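PDB 6R7V: mirolysin from Tannerella forsythia, which cleaves peptide bonds once activated, as a zinc metallopeptidase of the pappalysin family, and is held latent here by a cysteine switch. Local coordinates for residues A[71-74]-A[75-79]; A[25-28]-A[29-33]; A[135-138]-A[139-142]; A[86-90]-A[91-95]. The protein carries 1 engineered substitution. All blocks are in the same frame, centred on the assembly; numbering follows the deposited sequence.

Contact 1 of 4, residues A[71-74]-A[75-79]; sequences IQVL and NEDFR
Phe78 lies alongside Leu74, one helical turn earlier, with both side chains pointing the same way. Its CB starts 3.3 Å from Leu74 O. With CG beside the backbone N (chi1 -77°), the ring brings an edge to the same carbonyl: Leu74 O sits in the ring plane, 3.2 Å from Phe78 CD1. Farther out, Phe78 CE1 meets the methyl Leu74 CD2 at 4.1 Å. The ring then enters an aromatic cluster, edge-to-face with Phe103 and inclined against Phe278, and also touches Thr206 and Val209. Leu74 O further accepts the helical bond from Phe78 N. Next to this pair, Asp77 OD2 lies 3.5 Å from Val73 CG1, while the carboxylate is held by a salt bridge to Arg203 and a hydrogen bond to Thr206. On another flank the Gln72 amide and Glu76 carboxylate are turned 68° apart, bridged by a water that accepts from Gln72 NE2 (3.0 Å) and donates to Glu76 OE2 (2.7 Å); Arg191 forms a salt bridge with that oxygen. Arg79 folds back over the helix end, its NE giving a 2.9 Å bond to Asn75 O from above the carbonyl plane. The arrangement is probably the C-terminal end of the backing helix of the metzincin fold, packed on strand 101-105 and on helix 203-212, which supplies the zinc ligands His207 and His211.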
ATOM      1  N   ILE A  71      -3.151  11.928  -2.833  1.00 14.07           N
ATOM      2  CA  ILE A  71      -1.707  12.126  -2.853  1.00 13.71           C
ATOM      3  C   ILE A  71      -1.291  12.883  -1.593  1.00 14.87           C
ATOM      4  O   ILE A  71      -0.255  12.555  -0.979  1.00 15.28           O
ATOM      5  CB  ILE A  71      -1.282  12.853  -4.138  1.00 16.32           C
ATOM      6  CG1 ILE A  71      -1.758  12.060  -5.366  1.00 17.94           C
ATOM      7  CG2 ILE A  71       0.261  13.014  -4.172  1.00 18.84           C
ATOM      8  CD1 ILE A  71      -1.285  10.556  -5.456  1.00 25.13           C
ATOM      9  N   GLN A  72      -2.130  13.848  -1.173  1.00 14.29           N
ATOM     10  CA  GLN A  72      -1.888  14.592   0.079  1.00 14.14           C
ATOM     11  C   GLN A  72      -1.831  13.638   1.281  1.00 14.73           C
ATOM     12  O   GLN A  72      -0.905  13.717   2.100  1.00 15.50           O
ATOM     13  CB  GLN A  72      -2.993  15.621   0.293  1.00 15.72           C
ATOM     14  CG  GLN A  72      -2.753  16.501   1.513  1.00 24.66           C
ATOM     15  CD  GLN A  72      -3.879  17.478   1.770  1.00 47.48           C
ATOM     16  OE1 GLN A  72      -5.029  17.291   1.347  1.00 39.83           O
ATOM     17  NE2 GLN A  72      -3.565  18.542   2.489  1.00 45.13           N
ATOM     18  N   VAL A  73      -2.790  12.702   1.355  1.00 14.01           N
ATOM     19  CA  VAL A  73      -2.818  11.742   2.460  1.00 13.00           C
ATOM     20  C   VAL A  73      -1.561  10.857   2.442  1.00 14.14           C
ATOM     21  O   VAL A  73      -0.960  10.629   3.505  1.00 14.08           O
ATOM     22  CB  VAL A  73      -4.098  10.878   2.380  1.00 14.02           C
ATOM     23  CG1 VAL A  73      -4.018   9.675   3.338  1.00 14.39           C
ATOM     24  CG2 VAL A  73      -5.351  11.702   2.705  1.00 14.70           C
ATOM     25  N   LEU A  74      -1.127  10.377   1.263  1.00 13.11           N
ATOM     26  CA  LEU A  74       0.086   9.559   1.238  1.00 13.09           C
ATOM     27  C   LEU A  74       1.285  10.343   1.743  1.00 13.38           C
ATOM     28  O   LEU A  74       2.063   9.831   2.528  1.00 14.05           O
ATOM     29  CB  LEU A  74       0.385   9.013  -0.156  1.00 13.07           C
ATOM     30  CG  LEU A  74      -0.676   8.061  -0.757  1.00 14.32           C
ATOM     31  CD1 LEU A  74      -0.301   7.683  -2.182  1.00 16.37           C
ATOM     32  CD2 LEU A  74      -0.759   6.740   0.050  1.00 13.97           C
ATOM     33  N   ASN A  75       1.387  11.605   1.349  1.00 14.06           N
ATOM     34  CA  ASN A  75       2.501  12.440   1.805  1.00 14.89           C
ATOM     35  C   ASN A  75       2.420  12.732   3.292  1.00 19.02           C
ATOM     36  O   ASN A  75       3.470  12.836   3.923  1.00 19.93           O
ATOM     37  CB  ASN A  75       2.566  13.717   0.999  1.00 15.04           C
ATOM     38  CG  ASN A  75       3.219  13.455  -0.352  1.00 16.86           C
ATOM     39  OD1 ASN A  75       4.294  12.879  -0.390  1.00 19.83           O
ATOM     40  ND2 ASN A  75       2.605  13.847  -1.452  1.00 17.70           N
ATOM     41  N   GLU A  76       1.228  12.786   3.865  1.00 14.06           N
ATOM     42  CA  GLU A  76       1.113  12.937   5.310  1.00 12.96           C
ATOM     43  C   GLU A  76       1.511  11.668   6.023  1.00 13.96           C
ATOM     44  O   GLU A  76       2.386  11.683   6.911  1.00 13.91           O
ATOM     45  CB  GLU A  76      -0.340  13.256   5.713  1.00 14.67           C
ATOM     46  CG  GLU A  76      -0.785  14.650   5.304  1.00 16.02           C
ATOM     47  CD  GLU A  76      -2.224  14.976   5.677  1.00 21.22           C
ATOM     48  OE1 GLU A  76      -2.881  14.179   6.385  1.00 21.34           O
ATOM     49  OE2 GLU A  76      -2.704  16.039   5.229  1.00 20.89           O
ATOM     50  N   ASP A  77       0.910  10.524   5.614  1.00 12.93           N
ATOM     51  CA  ASP A  77       1.142   9.290   6.372  1.00 12.29           C
ATOM     52  C   ASP A  77       2.559   8.772   6.263  1.00 12.91           C
ATOM     53  O   ASP A  77       3.052   8.195   7.250  1.00 13.80           O
ATOM     54  CB  ASP A  77       0.142   8.234   5.901  1.00 13.36           C
ATOM     55  CG  ASP A  77      -1.320   8.591   6.212  1.00 14.22           C
ATOM     56  OD1 ASP A  77      -1.551   9.562   6.981  1.00 14.45           O
ATOM     57  OD2 ASP A  77      -2.223   7.876   5.729  1.00 13.98           O
ATOM     58  N   PHE A  78       3.203   8.942   5.109  1.00 13.17           N
ATOM     59  CA  PHE A  78       4.579   8.470   4.904  1.00 12.85           C
ATOM     60  C   PHE A  78       5.643   9.477   5.357  1.00 15.49           C
ATOM     61  O   PHE A  78       6.845   9.236   5.168  1.00 16.86           O
ATOM     62  CB  PHE A  78       4.772   8.097   3.426  1.00 13.17           C
ATOM     63  CG  PHE A  78       4.152   6.772   3.063  1.00 12.36           C
ATOM     64  CD1 PHE A  78       2.795   6.678   2.749  1.00 12.23           C
ATOM     65  CD2 PHE A  78       4.905   5.600   3.096  1.00 13.70           C
ATOM     66  CE1 PHE A  78       2.205   5.430   2.503  1.00 13.39           C
ATOM     67  CE2 PHE A  78       4.309   4.351   2.799  1.00 14.98           C
ATOM     68  CZ  PHE A  78       2.971   4.285   2.488  1.00 14.77           C
ATOM     69  N   ARG A  79       5.222  10.583   5.993  1.00 13.09           N
ATOM     70  CA  ARG A  79       6.203  11.548   6.518  1.00 13.51           C
ATOM     71  C   ARG A  79       5.833  11.915   7.964  1.00 15.98           C
ATOM     72  O   ARG A  79       6.344  12.918   8.494  1.00 16.91           O
ATOM     73  CB  ARG A  79       6.250  12.786   5.626  1.00 15.81           C
ATOM     74  CG  ARG A  79       6.806  12.494   4.226  1.00 19.23           C
ATOM     75  CD  ARG A  79       6.983  13.774   3.423  1.00 22.10           C
ATOM     76  NE  ARG A  79       5.744  14.526   3.248  1.00 21.42           N
ATOM     77  CZ  ARG A  79       5.701  15.742   2.714  1.00 26.56           C
ATOM     78  NH1 ARG A  79       6.817  16.345   2.328  1.00 28.34           N
ATOM     79  NH2 ARG A  79       4.547  16.382   2.597  1.00 24.83           N
TER
HETATM   80  O   HOH W   1      -1.089  17.813   4.063  1.00 28.94           O

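Contact 2 of 4, residues A[25-28]-A[29-33]; sequences RITD and WENQI
Thr27 and Asn31 stand side by side, one turn apart on helix 20-32 and pointing the same way, with Thr27 CG2 3.8 Å from Asn31 ND2. The methyl meets the amide because it is the branch opposite the backbone N, whereas Thr27 OG1 turns back along the helix to bond the carbonyl of Tyr23. Asp28 and Gln32 repeat the spacing one residue on. The Gln32 side chain brings its amide over the preceding turn, where OE1 comes 3.0 Å from Asp28 O, acceptor against acceptor, so the placing of OE1 and NE2 in this amide is doubtful. Asp28 OD1 is hydrogen-bonded to Gln24 NE2.

Trp29 leaves on a different side. Its CG is swung away from the backbone N (chi1 -175°), while its CB rests on the carbonyls of the previous turn, 3.4 Å from Arg25 O. The indole meets Glu30 at its edge, Glu30 OE2 lying in the ring plane 3.8 Å from Trp29 CD1. Both polar ends find partners outside the helix: Trp29 NE1 bonds Asp214, and Glu30 forms a salt bridge with Arg285 and a hydrogen bond with a bound glycerol. Backbone bonds such as Glu30 N to Ile26 O (3.0 Å) link the turns. This is the i to i+4 pattern of a surface helix, probably part of the pro-segment that also supplies the zinc-binding Cys6, docked here beside the loop that carries the zinc ligand His217.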
ATOM      1  N   ARG A  25       9.416 -18.640  -3.136  1.00 23.85           N
ATOM      2  CA  ARG A  25       9.790 -17.274  -3.515  1.00 23.56           C
ATOM      3  C   ARG A  25       9.725 -16.327  -2.334  1.00 23.12           C
ATOM      4  O   ARG A  25      10.620 -15.499  -2.167  1.00 23.38           O
ATOM      5  CB  ARG A  25       8.902 -16.736  -4.641  1.00 26.76           C
ATOM      6  CG  ARG A  25       9.288 -17.244  -6.024  1.00 38.05           C
ATOM      7  CD  ARG A  25       8.709 -16.343  -7.106  1.00 50.54           C
ATOM      8  NE  ARG A  25       7.735 -17.043  -7.946  1.00 66.35           N
ATOM      9  CZ  ARG A  25       6.418 -16.869  -7.881  1.00 82.45           C
ATOM     10  NH1 ARG A  25       5.896 -16.001  -7.022  1.00 70.08           N
ATOM     11  NH2 ARG A  25       5.613 -17.552  -8.682  1.00 70.84           N
ATOM     12  N   ILE A  26       8.685 -16.444  -1.504  1.00 19.92           N
ATOM     13  CA  ILE A  26       8.557 -15.560  -0.343  1.00 18.54           C
ATOM     14  C   ILE A  26       9.637 -15.889   0.686  1.00 22.63           C
ATOM     15  O   ILE A  26      10.275 -14.978   1.219  1.00 22.42           O
ATOM     16  CB  ILE A  26       7.135 -15.646   0.260  1.00 21.05           C
ATOM     17  CG1 ILE A  26       6.078 -15.085  -0.706  1.00 21.85           C
ATOM     18  CG2 ILE A  26       7.075 -14.920   1.607  1.00 22.13           C
ATOM     19  CD1 ILE A  26       4.625 -15.572  -0.398  1.00 23.68           C
ATOM     20  N   THR A  27       9.865 -17.190   0.944  1.00 22.88           N
ATOM     21  CA  THR A  27      10.895 -17.610   1.891  1.00 22.95           C
ATOM     22  C   THR A  27      12.268 -17.130   1.433  1.00 27.13           C
ATOM     23  O   THR A  27      13.019 -16.647   2.281  1.00 27.18           O
ATOM     24  CB  THR A  27      10.854 -19.132   2.058  1.00 26.29           C
ATOM     25  OG1 THR A  27       9.541 -19.493   2.478  1.00 30.59           O
ATOM     26  CG2 THR A  27      11.876 -19.661   3.064  1.00 28.17           C
ATOM     27  N   ASP A  28      12.591 -17.236   0.115  1.00 24.45           N
ATOM     28  CA  ASP A  28      13.884 -16.789  -0.433  1.00 25.46           C
ATOM     29  C   ASP A  28      14.031 -15.292  -0.225  1.00 27.27           C
ATOM     30  O   ASP A  28      15.071 -14.816   0.226  1.00 27.48           O
ATOM     31  CB  ASP A  28      14.028 -17.095  -1.940  1.00 27.36           C
ATOM     32  CG  ASP A  28      14.139 -18.548  -2.355  1.00 36.39           C
ATOM     33  OD1 ASP A  28      14.593 -19.368  -1.532  1.00 36.49           O
ATOM     34  OD2 ASP A  28      13.807 -18.853  -3.520  1.00 41.60           O
ATOM     35  N   TRP A  29      12.957 -14.543  -0.530  1.00 23.25           N
ATOM     36  CA  TRP A  29      12.960 -13.089  -0.369  1.00 21.96           C
ATOM     37  C   TRP A  29      13.302 -12.682   1.077  1.00 25.31           C
ATOM     38  O   TRP A  29      14.177 -11.829   1.300  1.00 25.26           O
ATOM     39  CB  TRP A  29      11.568 -12.567  -0.773  1.00 20.37           C
ATOM     40  CG  TRP A  29      11.469 -11.065  -0.776  1.00 21.67           C
ATOM     41  CD1 TRP A  29      11.082 -10.261   0.258  1.00 24.75           C
ATOM     42  CD2 TRP A  29      11.768 -10.196  -1.871  1.00 22.01           C
ATOM     43  NE1 TRP A  29      11.162  -8.939  -0.114  1.00 24.70           N
ATOM     44  CE2 TRP A  29      11.551  -8.871  -1.428  1.00 26.25           C
ATOM     45  CE3 TRP A  29      12.195 -10.407  -3.197  1.00 24.06           C
ATOM     46  CZ2 TRP A  29      11.742  -7.762  -2.260  1.00 26.33           C
ATOM     47  CZ3 TRP A  29      12.376  -9.307  -4.025  1.00 26.71           C
ATOM     48  CH2 TRP A  29      12.191  -8.002  -3.546  1.00 27.41           C
ATOM     49  N   GLU A  30      12.666 -13.336   2.056  1.00 23.25           N
ATOM     50  CA  GLU A  30      12.902 -13.019   3.473  1.00 25.09           C
ATOM     51  C   GLU A  30      14.291 -13.432   3.958  1.00 32.60           C
ATOM     52  O   GLU A  30      14.860 -12.745   4.804  1.00 32.82           O
ATOM     53  CB  GLU A  30      11.843 -13.681   4.370  1.00 25.86           C
ATOM     54  CG  GLU A  30      10.484 -13.011   4.270  1.00 28.22           C
ATOM     55  CD  GLU A  30      10.492 -11.532   4.607  1.00 25.30           C
ATOM     56  OE1 GLU A  30      11.123 -11.145   5.618  1.00 31.27           O
ATOM     57  OE2 GLU A  30       9.862 -10.759   3.849  1.00 35.09           O
ATOM     58  N   ASN A  31      14.845 -14.531   3.416  1.00 31.59           N
ATOM     59  CA  ASN A  31      16.186 -15.020   3.782  1.00 32.65           C
ATOM     60  C   ASN A  31      17.262 -14.070   3.259  1.00 39.71           C
ATOM     61  O   ASN A  31      18.324 -13.941   3.878  1.00 41.21           O
ATOM     62  CB  ASN A  31      16.422 -16.433   3.230  1.00 33.66           C
ATOM     63  CG  ASN A  31      15.740 -17.557   3.983  1.00 51.19           C
ATOM     64  OD1 ASN A  31      15.385 -17.444   5.164  1.00 45.97           O
ATOM     65  ND2 ASN A  31      15.568 -18.697   3.313  1.00 42.03           N
ATOM     66  N   GLN A  32      16.972 -13.388   2.134  1.00 36.94           N
ATOM     67  CA  GLN A  32      17.875 -12.482   1.417  1.00 38.25           C
ATOM     68  C   GLN A  32      17.666 -10.994   1.731  1.00 46.90           C
ATOM     69  O   GLN A  32      18.515 -10.188   1.345  1.00 46.97           O
ATOM     70  CB  GLN A  32      17.692 -12.688  -0.100  1.00 39.47           C
ATOM     71  CG  GLN A  32      18.419 -13.929  -0.633  1.00 55.49           C
ATOM     72  CD  GLN A  32      17.613 -14.759  -1.609  1.00 78.73           C
ATOM     73  OE1 GLN A  32      17.352 -15.947  -1.376  1.00 72.85           O
ATOM     74  NE2 GLN A  32      17.206 -14.164  -2.726  1.00 73.86           N
ATOM     75  N   ILE A  33      16.557 -10.619   2.408  1.00 48.29           N
ATOM     76  CA  ILE A  33      16.216  -9.216   2.685  1.00 50.18           C
ATOM     77  C   ILE A  33      17.290  -8.501   3.547  1.00 57.49           C
ATOM     78  O   ILE A  33      17.536  -7.316   3.313  1.00 58.06           O
ATOM     79  CB  ILE A  33      14.780  -9.064   3.283  1.00 53.86           C
ATOM     80  CG1 ILE A  33      14.180  -7.664   3.005  1.00 55.05           C
ATOM     81  CG2 ILE A  33      14.686  -9.434   4.768  1.00 55.06           C
ATOM     82  CD1 ILE A  33      13.808  -7.391   1.533  1.00 65.59           C
TER

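Contact 3 of 4, residues A[135-138]-A[139-142]; sequences VKFS and NLGG
Phe137 and Leu140 meet through both backbone and side chains where the chain makes a tight turn. Among the hydrogen bonds, Phe137 O is gripped twice: Leu140 N reaches it at 3.0 Å and Gly142 N at 2.9 Å, from opposite faces of the carbonyl plane. A weak bond, Gly141 N to Ser138 O at 3.3 Å, lies inside the wider one. The six-to-one bond enclosing a five-to-two bond, with Gly141 at a positive phi of 96°, is the signature of a Schellman motif, here closing a single short turn.

Two CA-H...O contacts add to the frame. Gly142 CA lies 3.3 Å from Val135 O, an approach possible because Gly142 has no CB, which would otherwise run into that oxygen, and Ser138 CA points at Gly142 O from 3.4 Å. A water joins Gly142 O to Ser138 O, donating to each at 2.7 Å.

The apolar part is small. The Phe137 and Leu140 side chains run side by side in the same direction, both with CG next to the backbone N (chi1 -66° and -61°), and Leu140 CD1 approaches Phe137 CD1 obliquely at 3.9 Å; the Leu140 branch also touches Phe137 CB.

Around the turn, Ser138 N bonds the side chain of Asn144 and Gly141 O that of Thr123. Val135 packs on Trp155 and Cys157 of strand 152-157 and on Val183 of strand 182-185, fastening this loop between strands 118-122 and 152-157 to the central sheet.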
ATOM      1  N   VAL A 135      -8.160  -4.790 -14.560  1.00 17.90           N
ATOM      2  CA  VAL A 135      -8.110  -3.313 -14.589  1.00 16.31           C
ATOM      3  C   VAL A 135      -6.747  -2.829 -15.137  1.00 17.99           C
ATOM      4  O   VAL A 135      -6.611  -1.670 -15.542  1.00 16.44           O
ATOM      5  CB  VAL A 135      -8.410  -2.718 -13.171  1.00 18.07           C
ATOM      6  CG1 VAL A 135      -7.204  -2.863 -12.232  1.00 17.73           C
ATOM      7  CG2 VAL A 135      -8.816  -1.246 -13.259  1.00 17.58           C
ATOM      8  N   LYS A 136      -5.743  -3.722 -15.134  1.00 17.55           N
ATOM      9  CA  LYS A 136      -4.381  -3.351 -15.498  1.00 16.76           C
ATOM     10  C   LYS A 136      -4.074  -3.610 -16.955  1.00 21.01           C
ATOM     11  O   LYS A 136      -2.927  -3.423 -17.378  1.00 21.01           O
ATOM     12  CB  LYS A 136      -3.388  -4.138 -14.611  1.00 16.78           C
ATOM     13  CG  LYS A 136      -3.629  -3.907 -13.135  1.00 16.63           C
ATOM     14  CD  LYS A 136      -2.615  -4.667 -12.298  1.00 18.35           C
ATOM     15  CE  LYS A 136      -2.855  -4.406 -10.818  1.00 17.93           C
ATOM     16  NZ  LYS A 136      -2.122  -5.373  -9.947  1.00 17.33           N
ATOM     17  N   PHE A 137      -5.093  -3.963 -17.743  1.00 19.81           N
ATOM     18  CA  PHE A 137      -4.890  -4.267 -19.147  1.00 19.39           C
ATOM     19  C   PHE A 137      -5.916  -3.590 -20.025  1.00 21.91           C
ATOM     20  O   PHE A 137      -7.122  -3.859 -19.920  1.00 21.86           O
ATOM     21  CB  PHE A 137      -4.942  -5.770 -19.384  1.00 20.83           C
ATOM     22  CG  PHE A 137      -3.792  -6.464 -18.701  1.00 22.48           C
ATOM     23  CD1 PHE A 137      -4.003  -7.246 -17.572  1.00 23.18           C
ATOM     24  CD2 PHE A 137      -2.489  -6.321 -19.181  1.00 28.15           C
ATOM     25  CE1 PHE A 137      -2.928  -7.884 -16.938  1.00 25.38           C
ATOM     26  CE2 PHE A 137      -1.415  -6.941 -18.534  1.00 30.30           C
ATOM     27  CZ  PHE A 137      -1.649  -7.741 -17.438  1.00 27.48           C
ATOM     28  N   SER A 138      -5.441  -2.737 -20.924  1.00 20.00           N
ATOM     29  CA  SER A 138      -6.307  -2.056 -21.883  1.00 19.62           C
ATOM     30  C   SER A 138      -7.175  -3.039 -22.685  1.00 22.78           C
ATOM     31  O   SER A 138      -8.362  -2.773 -22.911  1.00 21.15           O
ATOM     32  CB  SER A 138      -5.468  -1.231 -22.843  1.00 21.94           C
ATOM     33  OG  SER A 138      -4.764  -0.213 -22.153  1.00 21.85           O
ATOM     34  N   ASN A 139      -6.608  -4.198 -23.070  1.00 20.79           N
ATOM     35  CA  ASN A 139      -7.336  -5.178 -23.865  1.00 21.61           C
ATOM     36  C   ASN A 139      -8.442  -5.892 -23.093  1.00 25.80           C
ATOM     37  O   ASN A 139      -9.335  -6.468 -23.729  1.00 26.59           O
ATOM     38  CB  ASN A 139      -6.367  -6.224 -24.447  1.00 23.21           C
ATOM     39  CG  ASN A 139      -5.388  -5.677 -25.447  1.00 36.87           C
ATOM     40  OD1 ASN A 139      -5.563  -4.601 -26.033  1.00 28.79           O
ATOM     41  ND2 ASN A 139      -4.328  -6.428 -25.664  1.00 29.69           N
ATOM     42  N   LEU A 140      -8.409  -5.827 -21.746  1.00 23.60           N
ATOM     43  CA  LEU A 140      -9.382  -6.500 -20.879  1.00 23.57           C
ATOM     44  C   LEU A 140     -10.361  -5.511 -20.248  1.00 26.18           C
ATOM     45  O   LEU A 140     -11.089  -5.870 -19.318  1.00 26.38           O
ATOM     46  CB  LEU A 140      -8.661  -7.315 -19.803  1.00 24.26           C
ATOM     47  CG  LEU A 140      -7.747  -8.440 -20.297  1.00 28.87           C
ATOM     48  CD1 LEU A 140      -7.070  -9.102 -19.144  1.00 28.89           C
ATOM     49  CD2 LEU A 140      -8.511  -9.480 -21.104  1.00 33.79           C
ATOM     50  N   GLY A 141     -10.399  -4.299 -20.776  1.00 20.86           N
ATOM     51  CA  GLY A 141     -11.309  -3.265 -20.286  1.00 20.51           C
ATOM     52  C   GLY A 141     -10.722  -2.291 -19.276  1.00 22.72           C
ATOM     53  O   GLY A 141     -11.433  -1.426 -18.769  1.00 21.44           O
ATOM     54  N   GLY A 142      -9.431  -2.414 -18.987  1.00 19.18           N
ATOM     55  CA  GLY A 142      -8.772  -1.525 -18.044  1.00 18.52           C
ATOM     56  C   GLY A 142      -7.806  -0.582 -18.732  1.00 18.66           C
ATOM     57  O   GLY A 142      -8.100  -0.030 -19.805  1.00 17.61           O
TER
HETATM   58  O   HOH W   2      -9.725  -0.599 -21.933  1.00 22.74           O

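Contact 4 of 4, residues A[86-90]-A[91-95]; sequences ANTPS and AFANL
Pro89 and Phe92 are joined first by a backbone hydrogen bond, Phe92 N to Pro89 O at 2.8 Å. The same oxygen takes a second donor, Ala93 N at 2.9 Å. The two arrive differently: Ala93 N lies in the carbonyl plane, Phe92 N well above it (48° out). Ala93 N also makes a weak bond to Ser90 O. These bonds form the opening turn of the short, weakly bonded helix 90-93, which Pro89 leads into with an extended backbone.

Apolar contacts lie beside it. Pro89 CG approaches the Phe92 ring obliquely, 4.2 Å from CD2. Thr88 points its methyl into the turn, CG2 lying 3.8 Å from Ala93 N and 4.1 Å from Phe92 CB. That orientation (chi1 -53°) turns OG1 the other way, to hydrogen bonds with Asn276, Arg80 and the carbonyl of Gln85.

One water bridges the start of the helix, accepting from Ala91 N at 2.9 Å and hydrogen-bonded to Ser90 OG at 2.8 Å. Neighbouring loops touch the turn, Phe248 against Pro89, Pro259 against Ala91 and Met262 against Phe92.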
ATOM      1  N   ALA A  86      -1.172  12.800  16.637  1.00 25.05           N
ATOM      2  CA  ALA A  86      -1.383  13.197  18.023  1.00 26.40           C
ATOM      3  C   ALA A  86      -2.239  12.155  18.757  1.00 30.84           C
ATOM      4  O   ALA A  86      -2.090  12.016  19.971  1.00 30.62           O
ATOM      5  CB  ALA A  86      -2.048  14.566  18.073  1.00 27.65           C
ATOM      6  N   ASN A  87      -3.078  11.371  18.009  1.00 28.01           N
ATOM      7  CA  ASN A  87      -3.947  10.308  18.538  1.00 27.11           C
ATOM      8  C   ASN A  87      -3.183   9.008  18.842  1.00 26.34           C
ATOM      9  O   ASN A  87      -3.753   8.126  19.493  1.00 27.32           O
ATOM     10  CB  ASN A  87      -5.089   9.947  17.572  1.00 30.60           C
ATOM     11  CG  ASN A  87      -6.101  11.010  17.258  1.00 48.90           C
ATOM     12  OD1 ASN A  87      -6.101  12.106  17.826  1.00 49.52           O
ATOM     13  ND2 ASN A  87      -7.003  10.683  16.330  1.00 34.34           N
ATOM     14  N   THR A  88      -1.939   8.853  18.343  1.00 20.76           N
ATOM     15  CA  THR A  88      -1.195   7.608  18.614  1.00 19.27           C
ATOM     16  C   THR A  88      -1.022   7.472  20.130  1.00 22.62           C
ATOM     17  O   THR A  88      -0.551   8.438  20.736  1.00 22.11           O
ATOM     18  CB  THR A  88       0.163   7.595  17.927  1.00 22.96           C
ATOM     19  OG1 THR A  88      -0.012   7.870  16.539  1.00 20.26           O
ATOM     20  CG2 THR A  88       0.881   6.248  18.071  1.00 23.88           C
ATOM     21  N   PRO A  89      -1.434   6.359  20.793  1.00 20.66           N
ATOM     22  CA  PRO A  89      -1.205   6.263  22.260  1.00 19.33           C
ATOM     23  C   PRO A  89       0.256   6.536  22.605  1.00 21.94           C
ATOM     24  O   PRO A  89       1.143   6.093  21.864  1.00 20.36           O
ATOM     25  CB  PRO A  89      -1.595   4.819  22.589  1.00 21.30           C
ATOM     26  CG  PRO A  89      -2.572   4.449  21.488  1.00 24.25           C
ATOM     27  CD  PRO A  89      -2.024   5.114  20.256  1.00 21.02           C
ATOM     28  N   SER A  90       0.506   7.290  23.671  1.00 20.90           N
ATOM     29  CA  SER A  90       1.871   7.659  24.074  1.00 21.72           C
ATOM     30  C   SER A  90       2.762   6.443  24.191  1.00 27.17           C
ATOM     31  O   SER A  90       3.931   6.557  23.846  1.00 28.93           O
ATOM     32  CB  SER A  90       1.870   8.441  25.381  1.00 25.97           C
ATOM     33  OG  SER A  90       1.247   7.675  26.393  1.00 36.79           O
ATOM     34  N   ALA A  91       2.221   5.270  24.617  1.00 24.24           N
ATOM     35  CA  ALA A  91       3.032   4.056  24.727  1.00 25.12           C
ATOM     36  C   ALA A  91       3.567   3.559  23.376  1.00 28.99           C
ATOM     37  O   ALA A  91       4.582   2.859  23.353  1.00 32.27           O
ATOM     38  CB  ALA A  91       2.256   2.948  25.414  1.00 26.46           C
ATOM     39  N   PHE A  92       2.920   3.937  22.260  1.00 22.04           N
ATOM     40  CA  PHE A  92       3.354   3.531  20.920  1.00 22.33           C
ATOM     41  C   PHE A  92       3.948   4.691  20.112  1.00 29.07           C
ATOM     42  O   PHE A  92       4.601   4.443  19.088  1.00 26.28           O
ATOM     43  CB  PHE A  92       2.189   2.944  20.130  1.00 22.34           C
ATOM     44  CG  PHE A  92       1.575   1.632  20.577  1.00 21.61           C
ATOM     45  CD1 PHE A  92       2.374   0.535  20.890  1.00 21.36           C
ATOM     46  CD2 PHE A  92       0.194   1.471  20.606  1.00 20.72           C
ATOM     47  CE1 PHE A  92       1.795  -0.692  21.241  1.00 20.80           C
ATOM     48  CE2 PHE A  92      -0.379   0.259  20.977  1.00 22.66           C
ATOM     49  CZ  PHE A  92       0.426  -0.828  21.255  1.00 20.61           C
ATOM     50  N   ALA A  93       3.698   5.962  20.530  1.00 28.17           N
ATOM     51  CA  ALA A  93       4.175   7.119  19.753  1.00 27.18           C
ATOM     52  C   ALA A  93       5.692   7.108  19.603  1.00 28.13           C
ATOM     53  O   ALA A  93       6.193   7.500  18.550  1.00 26.21           O
ATOM     54  CB  ALA A  93       3.716   8.417  20.400  1.00 28.33           C
ATOM     55  N   ASN A  94       6.417   6.588  20.603  1.00 25.78           N
ATOM     56  CA  ASN A  94       7.874   6.493  20.586  1.00 25.89           C
ATOM     57  C   ASN A  94       8.378   5.429  19.576  1.00 27.02           C
ATOM     58  O   ASN A  94       9.535   5.478  19.155  1.00 27.97           O
ATOM     59  CB  ASN A  94       8.397   6.204  22.005  1.00 32.46           C
ATOM     60  CG  ASN A  94       7.453   5.370  22.849  1.00 62.00           C
ATOM     61  OD1 ASN A  94       7.149   4.215  22.532  1.00 61.69           O
ATOM     62  ND2 ASN A  94       6.962   5.944  23.942  1.00 53.51           N
ATOM     63  N   LEU A  95       7.477   4.534  19.104  1.00 20.86           N
ATOM     64  CA  LEU A  95       7.816   3.528  18.087  1.00 18.61           C
ATOM     65  C   LEU A  95       7.423   3.988  16.703  1.00 18.12           C
ATOM     66  O   LEU A  95       7.751   3.296  15.727  1.00 17.72           O
ATOM     67  CB  LEU A  95       7.106   2.171  18.356  1.00 18.98           C
ATOM     68  CG  LEU A  95       7.325   1.537  19.715  1.00 24.10           C
ATOM     69  CD1 LEU A  95       6.435   0.288  19.861  1.00 24.02           C
ATOM     70  CD2 LEU A  95       8.776   1.139  19.882  1.00 27.71           C
TER
HETATM   71  O   HOH W   3      -0.218   5.335  26.175  1.00 27.70           O

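How the contacts relate
All four contacts are local and follow in series, none nesting or crossing. From the N terminus, contact 2 spans the last turns of helix 20-32, whose Trp29 and Glu30 reach toward the loop carrying His217. Contact 1 ends helix 64-77 against helix 203-212 and strand 101-105, on the opposite side of the chain's centre from contact 2. Contact 4 comes next, opening helix 90-93 and meeting the loops near Asn276 and Met262; its nearest atoms are about 10 Å from those of contact 1. Contact 3 closes a turn before strand 152-157 and rests on that strand and on 182-185. It lies farthest from contact 4, 42 Å between centres.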